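Local coordinates for protein cyclopropane mycolic acid synthase 3 (Mycobacterium tuberculosis, PDB 1L1E) that probably transfers a methylene group from S-adenosyl-L-methionine to a double bond at the proximal position of alpha mycolic acids, forming a cyclopropane ring, at residues G162-F174 / F200-H212. Numbering follows the deposited sequence.
With CO3 (carbonate ion), chain C.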
loop_
_atom_site.group_PDB
_atom_site.type_symbol
_atom_site.label_atom_id
_atom_site.label_comp_id
_atom_site.label_asym_id
_atom_site.label_seq_id
_atom_site.Cartn_x
_atom_site.Cartn_y
_atom_site.Cartn_z
ATOM N N GLY A 162 -12.585 -4.082 -17.136
ATOM C CA GLY A 162 -12.013 -3.568 -15.911
ATOM C C GLY A 162 -10.650 -4.148 -15.577
ATOM O O GLY A 162 -10.241 -5.204 -16.072
ATOM N N LYS A 163 -9.936 -3.431 -14.724
ATOM C CA LYS A 163 -8.626 -3.859 -14.288
ATOM C C LYS A 163 -8.408 -3.314 -12.899
ATOM O O LYS A 163 -8.994 -2.299 -12.519
ATOM C CB LYS A 163 -7.532 -3.353 -15.238
ATOM C CG LYS A 163 -7.674 -1.898 -15.660
ATOM C CD LYS A 163 -8.378 -1.772 -17.014
ATOM C CE LYS A 163 -7.526 -2.351 -18.144
ATOM N NZ LYS A 163 -8.193 -2.283 -19.483
ATOM N N MET A 164 -7.591 -4.024 -12.131
ATOM C CA MET A 164 -7.258 -3.628 -10.777
ATOM C C MET A 164 -5.740 -3.609 -10.689
ATOM O O MET A 164 -5.061 -4.434 -11.322
ATOM C CB MET A 164 -7.833 -4.637 -9.766
ATOM C CG MET A 164 -7.232 -4.570 -8.346
ATOM S SD MET A 164 -8.257 -5.384 -7.049
ATOM C CE MET A 164 -8.096 -7.105 -7.465
ATOM N N LEU A 165 -5.207 -2.650 -9.942
ATOM C CA LEU A 165 -3.771 -2.572 -9.739
ATOM C C LEU A 165 -3.621 -2.960 -8.283
ATOM O O LEU A 165 -4.084 -2.244 -7.401
ATOM C CB LEU A 165 -3.242 -1.150 -9.958
ATOM C CG LEU A 165 -1.719 -0.934 -9.839
ATOM C CD1 LEU A 165 -1.273 -1.053 -8.395
ATOM C CD2 LEU A 165 -0.975 -1.950 -10.719
ATOM N N LEU A 166 -2.986 -4.101 -8.042
ATOM C CA LEU A 166 -2.776 -4.612 -6.700
ATOM C C LEU A 166 -1.290 -4.444 -6.390
ATOM O O LEU A 166 -0.455 -5.062 -7.032
ATOM C CB LEU A 166 -3.141 -6.104 -6.657
ATOM C CG LEU A 166 -3.695 -6.757 -5.389
ATOM C CD1 LEU A 166 -3.266 -8.230 -5.361
ATOM C CD2 LEU A 166 -3.213 -6.048 -4.157
ATOM N N HIS A 167 -0.982 -3.614 -5.401
ATOM C CA HIS A 167 0.384 -3.333 -4.989
ATOM C C HIS A 167 0.535 -3.894 -3.579
ATOM O O HIS A 167 -0.191 -3.504 -2.666
ATOM C CB HIS A 167 0.600 -1.810 -5.051
ATOM C CG HIS A 167 1.797 -1.315 -4.304
ATOM N ND1 HIS A 167 2.592 -0.298 -4.785
ATOM C CD2 HIS A 167 2.288 -1.629 -3.082
ATOM C CE1 HIS A 167 3.518 -0.006 -3.891
ATOM N NE2 HIS A 167 3.355 -0.799 -2.848
ATOM N N THR A 168 1.474 -4.820 -3.405
ATOM C CA THR A 168 1.662 -5.456 -2.109
ATOM C C THR A 168 3.046 -6.060 -1.925
ATOM O O THR A 168 3.724 -6.388 -2.897
ATOM C CB THR A 168 0.639 -6.608 -1.928
ATOM O OG1 THR A 168 -0.688 -6.072 -1.978
ATOM C CG2 THR A 168 0.846 -7.319 -0.608
ATOM N N ILE A 169 3.439 -6.187 -0.664
ATOM C CA ILE A 169 4.695 -6.794 -0.277
ATOM C C ILE A 169 4.518 -8.274 -0.607
ATOM O O ILE A 169 3.433 -8.827 -0.429
ATOM C CB ILE A 169 4.940 -6.636 1.261
ATOM C CG1 ILE A 169 5.367 -5.199 1.572
ATOM C CG2 ILE A 169 5.985 -7.641 1.760
ATOM C CD1 ILE A 169 5.337 -4.863 3.056
ATOM N N VAL A 170 5.572 -8.904 -1.108
ATOM C CA VAL A 170 5.521 -10.348 -1.426
ATOM C C VAL A 170 6.827 -11.013 -1.013
ATOM O O VAL A 170 7.853 -10.349 -0.840
ATOM C CB VAL A 170 5.322 -10.574 -2.927
ATOM C CG1 VAL A 170 4.007 -9.996 -3.453
ATOM C CG2 VAL A 170 6.432 -9.951 -3.774
ATOM N N ARG A 171 6.758 -12.318 -0.858
ATOM C CA ARG A 171 7.932 -13.117 -0.485
ATOM C C ARG A 171 8.624 -13.595 -1.759
ATOM O O ARG A 171 7.979 -14.133 -2.671
ATOM C CB ARG A 171 7.503 -14.301 0.372
ATOM C CG ARG A 171 6.973 -13.872 1.741
ATOM C CD ARG A 171 5.842 -14.763 2.247
ATOM N NE ARG A 171 6.330 -15.935 2.984
ATOM C CZ ARG A 171 5.661 -16.521 3.983
ATOM N NH1 ARG A 171 4.468 -16.057 4.379
ATOM N NH2 ARG A 171 6.108 -17.590 4.656
ATOM N N PRO A 172 9.948 -13.433 -1.886
ATOM C CA PRO A 172 10.642 -13.831 -3.097
ATOM C C PRO A 172 10.410 -15.290 -3.394
ATOM O O PRO A 172 10.218 -16.094 -2.427
ATOM C CB PRO A 172 12.088 -13.509 -2.809
ATOM C CG PRO A 172 12.162 -12.902 -1.416
ATOM C CD PRO A 172 10.784 -12.854 -0.835
ATOM N N THR A 173 10.426 -15.579 -4.691
ATOM C CA THR A 173 10.232 -16.940 -5.225
ATOM C C THR A 173 11.491 -17.763 -5.006
ATOM O O THR A 173 12.518 -17.249 -4.540
ATOM C CB THR A 173 9.961 -16.891 -6.732
ATOM O OG1 THR A 173 9.592 -18.182 -7.201
ATOM C CG2 THR A 173 11.178 -16.445 -7.546
ATOM N N PHE A 174 11.390 -19.031 -5.350
ATOM C CA PHE A 174 12.520 -19.936 -5.199
ATOM C C PHE A 174 13.588 -19.630 -6.236
ATOM O O PHE A 174 13.485 -20.044 -7.401
ATOM C CB PHE A 174 12.124 -21.395 -5.361
ATOM C CG PHE A 174 13.307 -22.320 -5.062
ATOM C CD1 PHE A 174 13.807 -22.411 -3.756
ATOM C CD2 PHE A 174 13.901 -23.059 -6.091
ATOM C CE1 PHE A 174 14.897 -23.245 -3.480
ATOM C CE2 PHE A 174 14.992 -23.892 -5.814
ATOM C CZ PHE A 174 15.490 -23.985 -4.509
ATOM N N PHE A 200 1.740 -5.848 10.968
ATOM C CA PHE A 200 0.617 -6.384 10.207
ATOM C C PHE A 200 -0.252 -7.354 11.020
ATOM O O PHE A 200 -0.511 -8.484 10.595
ATOM C CB PHE A 200 1.132 -7.072 8.932
ATOM C CG PHE A 200 1.862 -6.144 7.985
ATOM C CD1 PHE A 200 3.190 -6.386 7.636
ATOM C CD2 PHE A 200 1.218 -5.042 7.431
ATOM C CE1 PHE A 200 3.864 -5.545 6.750
ATOM C CE2 PHE A 200 1.884 -4.193 6.545
ATOM C CZ PHE A 200 3.210 -4.449 6.205
ATOM N N PRO A 201 -0.729 -6.913 12.199
ATOM C CA PRO A 201 -1.573 -7.749 13.064
ATOM C C PRO A 201 -2.721 -8.393 12.292
ATOM O O PRO A 201 -3.567 -7.696 11.724
ATOM C CB PRO A 201 -2.084 -6.758 14.110
ATOM C CG PRO A 201 -0.987 -5.753 14.192
ATOM C CD PRO A 201 -0.625 -5.547 12.739
ATOM N N GLY A 202 -2.754 -9.722 12.285
ATOM C CA GLY A 202 -3.802 -10.434 11.574
ATOM C C GLY A 202 -3.567 -10.372 10.077
ATOM O O GLY A 202 -4.436 -10.727 9.279
ATOM N N GLY A 203 -2.380 -9.915 9.700
ATOM C CA GLY A 203 -2.042 -9.802 8.297
ATOM C C GLY A 203 -1.308 -11.018 7.768
ATOM O O GLY A 203 -1.314 -12.081 8.392
ATOM N N TRP A 204 -0.654 -10.863 6.622
ATOM C CA TRP A 204 0.056 -11.980 6.015
ATOM C C TRP A 204 0.812 -11.499 4.789
ATOM O O TRP A 204 0.343 -10.617 4.076
ATOM C CB TRP A 204 -0.960 -13.061 5.631
ATOM C CG TRP A 204 -0.374 -14.324 5.089
ATOM C CD1 TRP A 204 -0.249 -14.679 3.774
ATOM C CD2 TRP A 204 0.163 -15.410 5.851
ATOM N NE1 TRP A 204 0.326 -15.923 3.674
ATOM C CE2 TRP A 204 0.588 -16.392 4.935
ATOM C CE3 TRP A 204 0.323 -15.647 7.221
ATOM C CZ2 TRP A 204 1.166 -17.597 5.344
ATOM C CZ3 TRP A 204 0.902 -16.849 7.628
ATOM C CH2 TRP A 204 1.314 -17.805 6.690
ATOM N N LEU A 205 2.002 -12.055 4.566
ATOM C CA LEU A 205 2.813 -11.693 3.399
ATOM C C LEU A 205 2.671 -12.850 2.422
ATOM O O LEU A 205 3.093 -13.967 2.708
ATOM C CB LEU A 205 4.282 -11.508 3.802
ATOM C CG LEU A 205 4.518 -10.414 4.850
ATOM C CD1 LEU A 205 6.013 -10.240 5.102
ATOM C CD2 LEU A 205 3.910 -9.104 4.353
ATOM N N PRO A 206 2.067 -12.603 1.258
ATOM C CA PRO A 206 1.892 -13.677 0.282
ATOM C C PRO A 206 3.088 -13.941 -0.610
ATOM O O PRO A 206 3.961 -13.080 -0.778
ATOM C CB PRO A 206 0.700 -13.201 -0.529
ATOM C CG PRO A 206 0.967 -11.729 -0.616
ATOM C CD PRO A 206 1.356 -11.384 0.822
ATOM N N SER A 207 3.115 -15.154 -1.161
ATOM C CA SER A 207 4.136 -15.568 -2.094
ATOM C C SER A 207 3.545 -15.161 -3.435
ATOM O O SER A 207 2.323 -14.981 -3.549
ATOM C CB SER A 207 4.328 -17.097 -2.062
ATOM O OG SER A 207 3.236 -17.778 -2.679
ATOM N N ILE A 208 4.397 -15.000 -4.445
ATOM C CA ILE A 208 3.925 -14.626 -5.771
ATOM C C ILE A 208 2.957 -15.673 -6.337
ATOM O O ILE A 208 1.920 -15.320 -6.904
ATOM C CB ILE A 208 5.115 -14.392 -6.724
ATOM C CG1 ILE A 208 5.885 -13.148 -6.268
ATOM C CG2 ILE A 208 4.623 -14.189 -8.146
ATOM C CD1 ILE A 208 7.186 -12.909 -7.005
ATOM N N PRO A 209 3.287 -16.974 -6.203
ATOM C CA PRO A 209 2.417 -18.044 -6.700
ATOM C C PRO A 209 1.009 -17.979 -6.089
ATOM O O PRO A 209 0.024 -18.306 -6.751
ATOM C CB PRO A 209 3.174 -19.307 -6.294
ATOM C CG PRO A 209 4.604 -18.885 -6.514
ATOM C CD PRO A 209 4.608 -17.519 -5.835
ATOM N N THR A 210 0.925 -17.561 -4.828
ATOM C CA THR A 210 -0.355 -17.441 -4.136
ATOM C C THR A 210 -1.214 -16.322 -4.729
ATOM O O THR A 210 -2.416 -16.508 -4.964
ATOM C CB THR A 210 -0.161 -17.172 -2.623
ATOM O OG1 THR A 210 0.213 -18.388 -1.965
ATOM C CG2 THR A 210 -1.437 -16.658 -2.003
ATOM N N VAL A 211 -0.606 -15.157 -4.949
ATOM C CA VAL A 211 -1.347 -14.044 -5.537
ATOM C C VAL A 211 -1.949 -14.556 -6.841
ATOM O O VAL A 211 -3.158 -14.449 -7.075
ATOM C CB VAL A 211 -0.429 -12.848 -5.851
ATOM C CG1 VAL A 211 -1.215 -11.786 -6.618
ATOM C CG2 VAL A 211 0.143 -12.279 -4.569
ATOM N N HIS A 212 -1.086 -15.114 -7.688
ATOM C CA HIS A 212 -1.503 -15.671 -8.969
ATOM C C HIS A 212 -2.603 -16.701 -8.754
ATOM O O HIS A 212 -3.588 -16.742 -9.491
ATOM C CB HIS A 212 -0.316 -16.346 -9.650
ATOM C CG HIS A 212 0.523 -15.417 -10.466
ATOM N ND1 HIS A 212 0.266 -15.159 -11.795
ATOM C CD2 HIS A 212 1.606 -14.671 -10.139
ATOM C CE1 HIS A 212 1.157 -14.295 -12.253
ATOM N NE2 HIS A 212 1.980 -13.982 -11.266
HETATM C C CO3 C . 3.720 -1.521 0.561
HETATM O O1 CO3 C . 2.962 -2.639 -0.082
HETATM O O2 CO3 C . 3.911 -1.509 1.911
HETATM O O3 CO3 C . 4.223 -0.529 -0.209
HETATM O O HOH W 1 7.074 -15.855 -4.295
#
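In this Rossmann-like methyltransferase fold, the C-terminal end of central-sheet strand 163-170 meets the loop that leads into helix 208-216, with I169 against F200 and L205, and R171 against P206. The backbone evidence is R171 N donating to P206 O at 2.9 Å, with an N-H...O angle of 156°; V170 CA adds a CA-H...O contact to the same oxygen. The I169 side chain straddles two partners: CG2 lies 3.6 Å from L205 CD2, while CD1 reaches F200 CZ at 3.8 Å. Its first torsion (chi1 -76°) sets CG1 anti to the carbonyl carbon and CG2 anti to the backbone N, and the extended chi2 carries CD1 on to F200. P206 covers I169 O with ring carbon CD, and that buried oxygen finds no polar partner in the model. On the solvent side the R171 chain bends at chi2 and chi3, bringing NH1 to 3.8 Å from W204 CZ2, with guanidinium and ring planes 50° apart. V170 CG2 meets I208 CG1 at 4.1 Å, beside D279 and D281 of strand 279-286. S207 N-caps the helix, its OG accepting from T210 N. In the carbonate pocket, H167 NE2 donates to carbonate O3 at 2.8 Å, and C35 N also binds this ion. Where the segments diverge, one water bridges them, donating to R171 O at 2.5 Å and accepting from I208 N at 2.8 Å.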